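Local coordinates for protein prephenate dehydratase (Arthrobacter aurescens, PDB 3MWB) that probably catalyses the conversion of prephenate to phenylpyruvate in phenylalanine biosynthesis, and binds L-phenylalanine, at residues L193-P207 with S271-K285. Numbering follows the deposited sequence.
Sequences LPERTGADKTTVVVP and SPATRFLGSYARADK
Lys201 CB makes a CH-pi contact over one face of the Tyr280 ring, 4.0 Å from its centroid and 27° off the normal, with Lys201 O above the rim of that face. At the ring edge, in plane, Tyr280 OH donates to Thr203 OG1 (2.6 Å); a chi1 of 52° helps bring the hydroxyl there. The Phe276 ring has Leu193 CD2 at its edge, 3.9 Å from CE2, Gly278 N above the rim of one face, and Thr202 CG2 approaching obliquely, 3.5 Å from CE1.

Apart from Leu193, from the preceding loop, these side chains lie on strands 200-207 and 275-281, antiparallel at 161°. The register slips by one between Thr202 and Val204, a beta bulge spanned by Leu277 N to Thr203 O (2.8 Å). On the Phe276 side, Ser279 OG donates to Thr202 OG1 (2.6 Å). Where strand 200-207 ends, Ser271 OG donates to Pro207 O (2.6 Å).

The pairing joins a central strand of the ACT-domain sheet to the one outermost within this chain. Thr202 OG1 also bonds Gly253, Thr203 OG1 Asp250 and Ser279 OG Ala255, giving these hydroxyls defined partners. Lys201 bridges Glu85 and Arg282 bridges Asp252 and Asp284, so carboxylates probably offset both charges.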
ATOM      1  N   LEU A 193      29.114   8.710  12.894  1.00 29.45           N
ATOM      2  CA  LEU A 193      27.868   9.486  12.877  1.00 28.81           C
ATOM      3  C   LEU A 193      27.960  10.640  13.862  1.00 29.62           C
ATOM      4  O   LEU A 193      28.399  10.458  14.987  1.00 30.46           O
ATOM      5  CB  LEU A 193      26.663   8.630  13.292  1.00 28.75           C
ATOM      6  CG  LEU A 193      25.933   7.750  12.283  1.00 29.62           C
ATOM      7  CD1 LEU A 193      24.763   7.066  12.987  1.00 30.38           C
ATOM      8  CD2 LEU A 193      25.446   8.545  11.085  1.00 30.21           C
ATOM      9  N   PRO A 194      27.517  11.834  13.465  1.00 29.78           N
ATOM     10  CA  PRO A 194      27.537  12.862  14.493  1.00 30.58           C
ATOM     11  C   PRO A 194      26.422  12.584  15.513  1.00 30.61           C
ATOM     12  O   PRO A 194      25.506  11.799  15.223  1.00 30.18           O
ATOM     13  CB  PRO A 194      27.233  14.127  13.709  1.00 30.12           C
ATOM     14  CG  PRO A 194      26.348  13.684  12.644  1.00 29.50           C
ATOM     15  CD  PRO A 194      26.846  12.295  12.235  1.00 29.13           C
ATOM     16  N   GLU A 195      26.499  13.220  16.672  1.00 30.76           N
ATOM     17  CA  GLU A 195      25.502  13.040  17.712  1.00 31.18           C
ATOM     18  C   GLU A 195      24.123  13.490  17.226  1.00 29.38           C
ATOM     19  O   GLU A 195      24.000  14.528  16.582  1.00 29.26           O
ATOM     20  CB  GLU A 195      25.926  13.771  18.982  1.00 33.11           C
ATOM     21  CG  GLU A 195      24.869  13.798  20.073  1.00 36.02           C
ATOM     22  CD  GLU A 195      25.467  14.018  21.441  1.00 41.86           C
ATOM     23  OE1 GLU A 195      25.312  15.134  21.995  1.00 42.83           O
ATOM     24  OE2 GLU A 195      26.104  13.071  21.956  1.00 44.54           O
ATOM     25  N   ARG A 196      23.094  12.688  17.492  1.00 28.14           N
ATOM     26  CA  ARG A 196      21.720  13.079  17.110  1.00 27.23           C
ATOM     27  C   ARG A 196      21.253  14.282  17.931  1.00 27.51           C
ATOM     28  O   ARG A 196      21.767  14.513  19.016  1.00 28.06           O
ATOM     29  CB  ARG A 196      20.739  11.913  17.259  1.00 26.76           C
ATOM     30  CG  ARG A 196      20.396  11.535  18.690  1.00 28.75           C
ATOM     31  CD  ARG A 196      19.854  10.125  18.698  1.00 28.88           C
ATOM     32  NE  ARG A 196      19.467   9.658  20.028  1.00 30.91           N
ATOM     33  CZ  ARG A 196      19.014   8.436  20.278  1.00 33.65           C
ATOM     34  NH1 ARG A 196      18.897   7.543  19.291  1.00 32.77           N
ATOM     35  NH2 ARG A 196      18.677   8.099  21.515  1.00 35.19           N
ATOM     36  N   THR A 197      20.294  15.035  17.397  1.00 26.44           N
ATOM     37  CA  THR A 197      19.815  16.292  18.018  1.00 26.89           C
ATOM     38  C   THR A 197      18.290  16.302  18.163  1.00 26.24           C
ATOM     39  O   THR A 197      17.730  17.197  18.791  1.00 26.71           O
ATOM     40  CB  THR A 197      20.152  17.542  17.137  1.00 27.03           C
ATOM     41  OG1 THR A 197      19.438  17.454  15.885  1.00 26.04           O
ATOM     42  CG2 THR A 197      21.657  17.685  16.885  1.00 25.58           C
ATOM     43  N   GLY A 198      17.631  15.335  17.539  1.00 24.83           N
ATOM     44  CA  GLY A 198      16.154  15.307  17.466  1.00 25.58           C
ATOM     45  C   GLY A 198      15.607  16.188  16.351  1.00 25.58           C
ATOM     46  O   GLY A 198      14.386  16.245  16.106  1.00 24.25           O
ATOM     47  N   ALA A 199      16.520  16.918  15.703  1.00 25.40           N
ATOM     48  CA  ALA A 199      16.173  17.749  14.561  1.00 25.23           C
ATOM     49  C   ALA A 199      17.175  17.449  13.433  1.00 24.49           C
ATOM     50  O   ALA A 199      17.927  18.313  12.996  1.00 24.97           O
ATOM     51  CB  ALA A 199      16.164  19.238  14.946  1.00 25.19           C
ATOM     52  N   ASP A 200      17.169  16.199  12.977  1.00 24.00           N
ATOM     53  CA  ASP A 200      18.186  15.725  12.049  1.00 23.05           C
ATOM     54  C   ASP A 200      17.561  15.345  10.724  1.00 21.77           C
ATOM     55  O   ASP A 200      16.342  15.170  10.614  1.00 20.40           O
ATOM     56  CB  ASP A 200      18.919  14.504  12.627  1.00 23.35           C
ATOM     57  CG  ASP A 200      19.751  14.836  13.866  1.00 25.18           C
ATOM     58  OD1 ASP A 200      20.526  15.799  13.836  1.00 24.75           O
ATOM     59  OD2 ASP A 200      19.627  14.115  14.874  1.00 27.03           O
ATOM     60  N   LYS A 201      18.431  15.199   9.728  1.00 21.69           N
ATOM     61  CA  LYS A 201      18.072  14.742   8.412  1.00 21.93           C
ATOM     62  C   LYS A 201      18.924  13.509   8.098  1.00 21.73           C
ATOM     63  O   LYS A 201      20.088  13.427   8.501  1.00 21.23           O
ATOM     64  CB  LYS A 201      18.375  15.869   7.423  1.00 22.99           C
ATOM     65  CG  LYS A 201      17.622  15.816   6.122  1.00 23.70           C
ATOM     66  CD  LYS A 201      17.817  17.122   5.299  1.00 22.41           C
ATOM     67  CE  LYS A 201      16.759  18.196   5.548  1.00 22.39           C
ATOM     68  NZ  LYS A 201      17.047  19.384   4.686  1.00 22.89           N
ATOM     69  N   THR A 202      18.344  12.549   7.386  1.00 21.20           N
ATOM     70  CA  THR A 202      19.098  11.407   6.899  1.00 21.15           C
ATOM     71  C   THR A 202      18.909  11.306   5.398  1.00 20.74           C
ATOM     72  O   THR A 202      17.779  11.359   4.903  1.00 20.92           O
ATOM     73  CB  THR A 202      18.723  10.084   7.638  1.00 21.62           C
ATOM     74  OG1 THR A 202      19.089  10.177   9.025  1.00 21.69           O
ATOM     75  CG2 THR A 202      19.446   8.842   7.031  1.00 21.58           C
ATOM     76  N   THR A 203      20.019  11.153   4.679  1.00 20.64           N
ATOM     77  CA  THR A 203      20.010  11.057   3.219  1.00 20.20           C
ATOM     78  C   THR A 203      20.476   9.671   2.760  1.00 20.17           C
ATOM     79  O   THR A 203      21.458   9.116   3.288  1.00 21.04           O
ATOM     80  CB  THR A 203      20.894  12.181   2.563  1.00 20.83           C
ATOM     81  OG1 THR A 203      20.458  13.478   3.001  1.00 20.28           O
ATOM     82  CG2 THR A 203      20.813  12.148   1.025  1.00 19.67           C
ATOM     83  N   VAL A 204      19.780   9.133   1.765  1.00 20.24           N
ATOM     84  CA  VAL A 204      20.129   7.863   1.141  1.00 20.47           C
ATOM     85  C   VAL A 204      19.975   7.915  -0.379  1.00 21.13           C
ATOM     86  O   VAL A 204      19.220   8.727  -0.919  1.00 20.69           O
ATOM     87  CB  VAL A 204      19.265   6.686   1.653  1.00 20.90           C
ATOM     88  CG1 VAL A 204      19.594   6.361   3.074  1.00 21.60           C
ATOM     89  CG2 VAL A 204      17.743   6.960   1.459  1.00 20.24           C
ATOM     90  N   VAL A 205      20.691   7.028  -1.063  1.00 21.29           N
ATOM     91  CA  VAL A 205      20.491   6.858  -2.491  1.00 21.68           C
ATOM     92  C   VAL A 205      20.109   5.415  -2.704  1.00 21.78           C
ATOM     93  O   VAL A 205      20.865   4.516  -2.317  1.00 22.80           O
ATOM     94  CB  VAL A 205      21.765   7.218  -3.314  1.00 22.74           C
ATOM     95  CG1 VAL A 205      21.600   6.744  -4.801  1.00 23.15           C
ATOM     96  CG2 VAL A 205      22.048   8.716  -3.229  1.00 22.21           C
ATOM     97  N   VAL A 206      18.929   5.189  -3.280  1.00 21.92           N
ATOM     98  CA  VAL A 206      18.391   3.829  -3.436  1.00 21.81           C
ATOM     99  C   VAL A 206      18.281   3.466  -4.916  1.00 23.55           C
ATOM    100  O   VAL A 206      17.472   4.050  -5.652  1.00 22.49           O
ATOM    101  CB  VAL A 206      17.009   3.646  -2.722  1.00 22.28           C
ATOM    102  CG1 VAL A 206      16.560   2.174  -2.723  1.00 19.97           C
ATOM    103  CG2 VAL A 206      17.059   4.237  -1.281  1.00 20.14           C
ATOM    104  N   PRO A 207      19.106   2.496  -5.352  1.00 24.75           N
ATOM    105  CA  PRO A 207      19.028   1.955  -6.700  1.00 25.83           C
ATOM    106  C   PRO A 207      17.743   1.150  -6.854  1.00 26.50           C
ATOM    107  O   PRO A 207      17.370   0.384  -5.962  1.00 27.18           O
ATOM    108  CB  PRO A 207      20.250   1.024  -6.786  1.00 26.84           C
ATOM    109  CG  PRO A 207      21.173   1.488  -5.697  1.00 27.18           C
ATOM    110  CD  PRO A 207      20.252   1.954  -4.600  1.00 25.32           C
ATOM    111  N   SER A 271      16.908  -3.401  -1.795  1.00 24.96           N
ATOM    112  CA  SER A 271      17.974  -2.909  -2.644  1.00 25.65           C
ATOM    113  C   SER A 271      19.306  -2.911  -1.860  1.00 24.53           C
ATOM    114  O   SER A 271      19.677  -1.896  -1.253  1.00 23.64           O
ATOM    115  CB  SER A 271      17.621  -1.494  -3.126  1.00 25.45           C
ATOM    116  OG  SER A 271      18.539  -1.030  -4.103  1.00 28.01           O
ATOM    117  N   PRO A 272      20.028  -4.045  -1.877  1.00 25.07           N
ATOM    118  CA  PRO A 272      21.286  -4.181  -1.115  1.00 25.09           C
ATOM    119  C   PRO A 272      22.403  -3.194  -1.497  1.00 25.84           C
ATOM    120  O   PRO A 272      23.339  -2.987  -0.707  1.00 25.99           O
ATOM    121  CB  PRO A 272      21.731  -5.626  -1.414  1.00 26.81           C
ATOM    122  CG  PRO A 272      20.502  -6.335  -1.831  1.00 27.94           C
ATOM    123  CD  PRO A 272      19.613  -5.322  -2.494  1.00 26.31           C
ATOM    124  N   ALA A 273      22.333  -2.599  -2.690  1.00 26.47           N
ATOM    125  CA  ALA A 273      23.309  -1.582  -3.057  1.00 26.94           C
ATOM    126  C   ALA A 273      22.938  -0.164  -2.602  1.00 25.54           C
ATOM    127  O   ALA A 273      23.543   0.798  -3.063  1.00 26.19           O
ATOM    128  CB  ALA A 273      23.615  -1.615  -4.577  1.00 29.95           C
ATOM    129  N   THR A 274      21.957  -0.029  -1.709  1.00 23.76           N
ATOM    130  CA  THR A 274      21.606   1.285  -1.123  1.00 22.88           C
ATOM    131  C   THR A 274      22.841   1.970  -0.517  1.00 24.01           C
ATOM    132  O   THR A 274      23.657   1.322   0.153  1.00 24.25           O
ATOM    133  CB  THR A 274      20.460   1.153  -0.080  1.00 21.57           C
ATOM    134  OG1 THR A 274      19.251   0.805  -0.764  1.00 22.07           O
ATOM    135  CG2 THR A 274      20.217   2.449   0.674  1.00 20.19           C
ATOM    136  N   ARG A 275      22.981   3.270  -0.782  1.00 23.66           N
ATOM    137  CA  ARG A 275      24.090   4.034  -0.248  1.00 24.50           C
ATOM    138  C   ARG A 275      23.565   4.890   0.893  1.00 23.00           C
ATOM    139  O   ARG A 275      22.525   5.563   0.773  1.00 21.41           O
ATOM    140  CB  ARG A 275      24.698   4.936  -1.314  1.00 25.74           C
ATOM    141  CG  ARG A 275      25.287   4.199  -2.503  1.00 29.73           C
ATOM    142  CD  ARG A 275      25.631   5.164  -3.610  1.00 32.88           C
ATOM    143  NE  ARG A 275      26.766   6.037  -3.286  1.00 35.55           N
ATOM    144  CZ  ARG A 275      28.038   5.764  -3.590  1.00 38.06           C
ATOM    145  NH1 ARG A 275      28.357   4.639  -4.202  1.00 39.16           N
ATOM    146  NH2 ARG A 275      29.000   6.620  -3.274  1.00 40.18           N
ATOM    147  N   PHE A 276      24.288   4.848   2.000  1.00 21.38           N
ATOM    148  CA  PHE A 276      23.979   5.723   3.122  1.00 20.54           C
ATOM    149  C   PHE A 276      24.797   7.012   3.004  1.00 20.72           C
ATOM    150  O   PHE A 276      26.041   6.972   2.949  1.00 21.12           O
ATOM    151  CB  PHE A 276      24.227   5.012   4.456  1.00 19.05           C
ATOM    152  CG  PHE A 276      23.949   5.875   5.662  1.00 19.65           C
ATOM    153  CD1 PHE A 276      22.639   6.127   6.084  1.00 18.19           C
ATOM    154  CD2 PHE A 276      25.007   6.424   6.385  1.00 21.39           C
ATOM    155  CE1 PHE A 276      22.378   6.908   7.184  1.00 17.90           C
ATOM    156  CE2 PHE A 276      24.752   7.211   7.498  1.00 21.08           C
ATOM    157  CZ  PHE A 276      23.439   7.454   7.900  1.00 17.62           C
ATOM    158  N   LEU A 277      24.090   8.149   2.966  1.00 20.62           N
ATOM    159  CA  LEU A 277      24.718   9.481   2.775  1.00 21.21           C
ATOM    160  C   LEU A 277      24.724  10.373   4.041  1.00 20.81           C
ATOM    161  O   LEU A 277      24.929  11.585   3.983  1.00 21.49           O
ATOM    162  CB  LEU A 277      24.061  10.205   1.596  1.00 21.35           C
ATOM    163  CG  LEU A 277      24.560   9.963   0.164  1.00 23.59           C
ATOM    164  CD1 LEU A 277      25.994  10.457   0.046  1.00 27.06           C
ATOM    165  CD2 LEU A 277      24.484   8.512  -0.228  1.00 24.87           C
ATOM    166  N   GLY A 278      24.519   9.767   5.192  1.00 20.23           N
ATOM    167  CA  GLY A 278      24.728  10.490   6.430  1.00 20.20           C
ATOM    168  C   GLY A 278      23.459  10.948   7.098  1.00 19.09           C
ATOM    169  O   GLY A 278      22.383  11.075   6.465  1.00 18.66           O
ATOM    170  N   SER A 279      23.592  11.148   8.404  1.00 19.69           N
ATOM    171  CA  SER A 279      22.594  11.821   9.230  1.00 19.15           C
ATOM    172  C   SER A 279      23.301  13.069   9.706  1.00 19.96           C
ATOM    173  O   SER A 279      24.510  13.040   9.975  1.00 19.97           O
ATOM    174  CB  SER A 279      22.174  10.953  10.428  1.00 19.19           C
ATOM    175  OG  SER A 279      21.486   9.793   9.992  1.00 19.34           O
ATOM    176  N   TYR A 280      22.564  14.167   9.778  1.00 18.96           N
ATOM    177  CA  TYR A 280      23.166  15.469  10.059  1.00 19.99           C
ATOM    178  C   TYR A 280      22.073  16.438  10.488  1.00 19.85           C
ATOM    179  O   TYR A 280      20.885  16.248  10.142  1.00 19.41           O
ATOM    180  CB  TYR A 280      23.943  16.019   8.824  1.00 19.20           C
ATOM    181  CG  TYR A 280      23.116  16.014   7.574  1.00 20.48           C
ATOM    182  CD1 TYR A 280      23.025  14.855   6.785  1.00 17.96           C
ATOM    183  CD2 TYR A 280      22.364  17.130   7.195  1.00 20.04           C
ATOM    184  CE1 TYR A 280      22.216  14.806   5.662  1.00 19.34           C
ATOM    185  CE2 TYR A 280      21.532  17.077   6.020  1.00 19.92           C
ATOM    186  CZ  TYR A 280      21.486  15.908   5.275  1.00 20.35           C
ATOM    187  OH  TYR A 280      20.726  15.802   4.121  1.00 22.25           O
ATOM    188  N   ALA A 281      22.472  17.469  11.226  1.00 20.33           N
ATOM    189  CA  ALA A 281      21.545  18.468  11.753  1.00 21.36           C
ATOM    190  C   ALA A 281      20.855  19.224  10.625  1.00 21.52           C
ATOM    191  O   ALA A 281      21.498  19.592   9.635  1.00 21.02           O
ATOM    192  CB  ALA A 281      22.292  19.454  12.682  1.00 21.71           C
ATOM    193  N   ARG A 282      19.546  19.441  10.775  1.00 22.21           N
ATOM    194  CA  ARG A 282      18.786  20.324   9.879  1.00 22.87           C
ATOM    195  C   ARG A 282      19.235  21.767  10.067  1.00 24.40           C
ATOM    196  O   ARG A 282      19.315  22.251  11.206  1.00 24.75           O
ATOM    197  CB  ARG A 282      17.267  20.231  10.124  1.00 23.27           C
ATOM    198  CG  ARG A 282      16.664  18.815   9.883  1.00 23.79           C
ATOM    199  CD  ARG A 282      15.120  18.755  10.016  1.00 27.40           C
ATOM    200  NE  ARG A 282      14.415  19.893   9.428  1.00 27.81           N
ATOM    201  CZ  ARG A 282      13.598  19.848   8.371  1.00 31.23           C
ATOM    202  NH1 ARG A 282      13.343  18.708   7.741  1.00 29.76           N
ATOM    203  NH2 ARG A 282      13.025  20.972   7.937  1.00 33.70           N
ATOM    204  N   ALA A 283      19.543  22.438   8.950  1.00 25.39           N
ATOM    205  CA  ALA A 283      19.852  23.866   8.947  1.00 27.25           C
ATOM    206  C   ALA A 283      18.773  24.683   9.666  1.00 27.97           C
ATOM    207  O   ALA A 283      19.078  25.652  10.358  1.00 29.82           O
ATOM    208  CB  ALA A 283      20.010  24.365   7.508  1.00 27.75           C
ATOM    209  N   ASP A 284      17.515  24.292   9.494  1.00 26.67           N
ATOM    210  CA  ASP A 284      16.391  25.076  10.037  1.00 28.28           C
ATOM    211  C   ASP A 284      16.016  24.704  11.479  1.00 27.93           C
ATOM    212  O   ASP A 284      15.112  25.300  12.062  1.00 29.18           O
ATOM    213  CB  ASP A 284      15.163  24.970   9.116  1.00 28.86           C
ATOM    214  CG  ASP A 284      14.556  23.558   9.073  1.00 28.69           C
ATOM    215  OD1 ASP A 284      14.900  22.684   9.911  1.00 25.33           O
ATOM    216  OD2 ASP A 284      13.694  23.322   8.187  1.00 30.76           O
ATOM    217  N   LYS A 285      16.710  23.711  12.032  1.00 26.09           N
ATOM    218  CA  LYS A 285      16.560  23.296  13.442  1.00 27.05           C
ATOM    219  C   LYS A 285      15.160  22.783  13.828  1.00 26.19           C
ATOM    220  O   LYS A 285      14.822  22.752  15.010  1.00 27.25           O
ATOM    221  CB  LYS A 285      16.960  24.445  14.390  1.00 30.73           C
ATOM    222  CG  LYS A 285      18.291  25.126  14.072  1.00 32.91           C
ATOM    223  CD  LYS A 285      19.351  24.736  15.068  1.00 37.70           C
ATOM    224  CE  LYS A 285      20.589  25.591  14.883  1.00 39.85           C
ATOM    225  NZ  LYS A 285      21.611  25.210  15.878  1.00 44.65           N
TER
HETATM  226  O   HOH W   1      18.862  20.931  13.762  1.00 32.36           O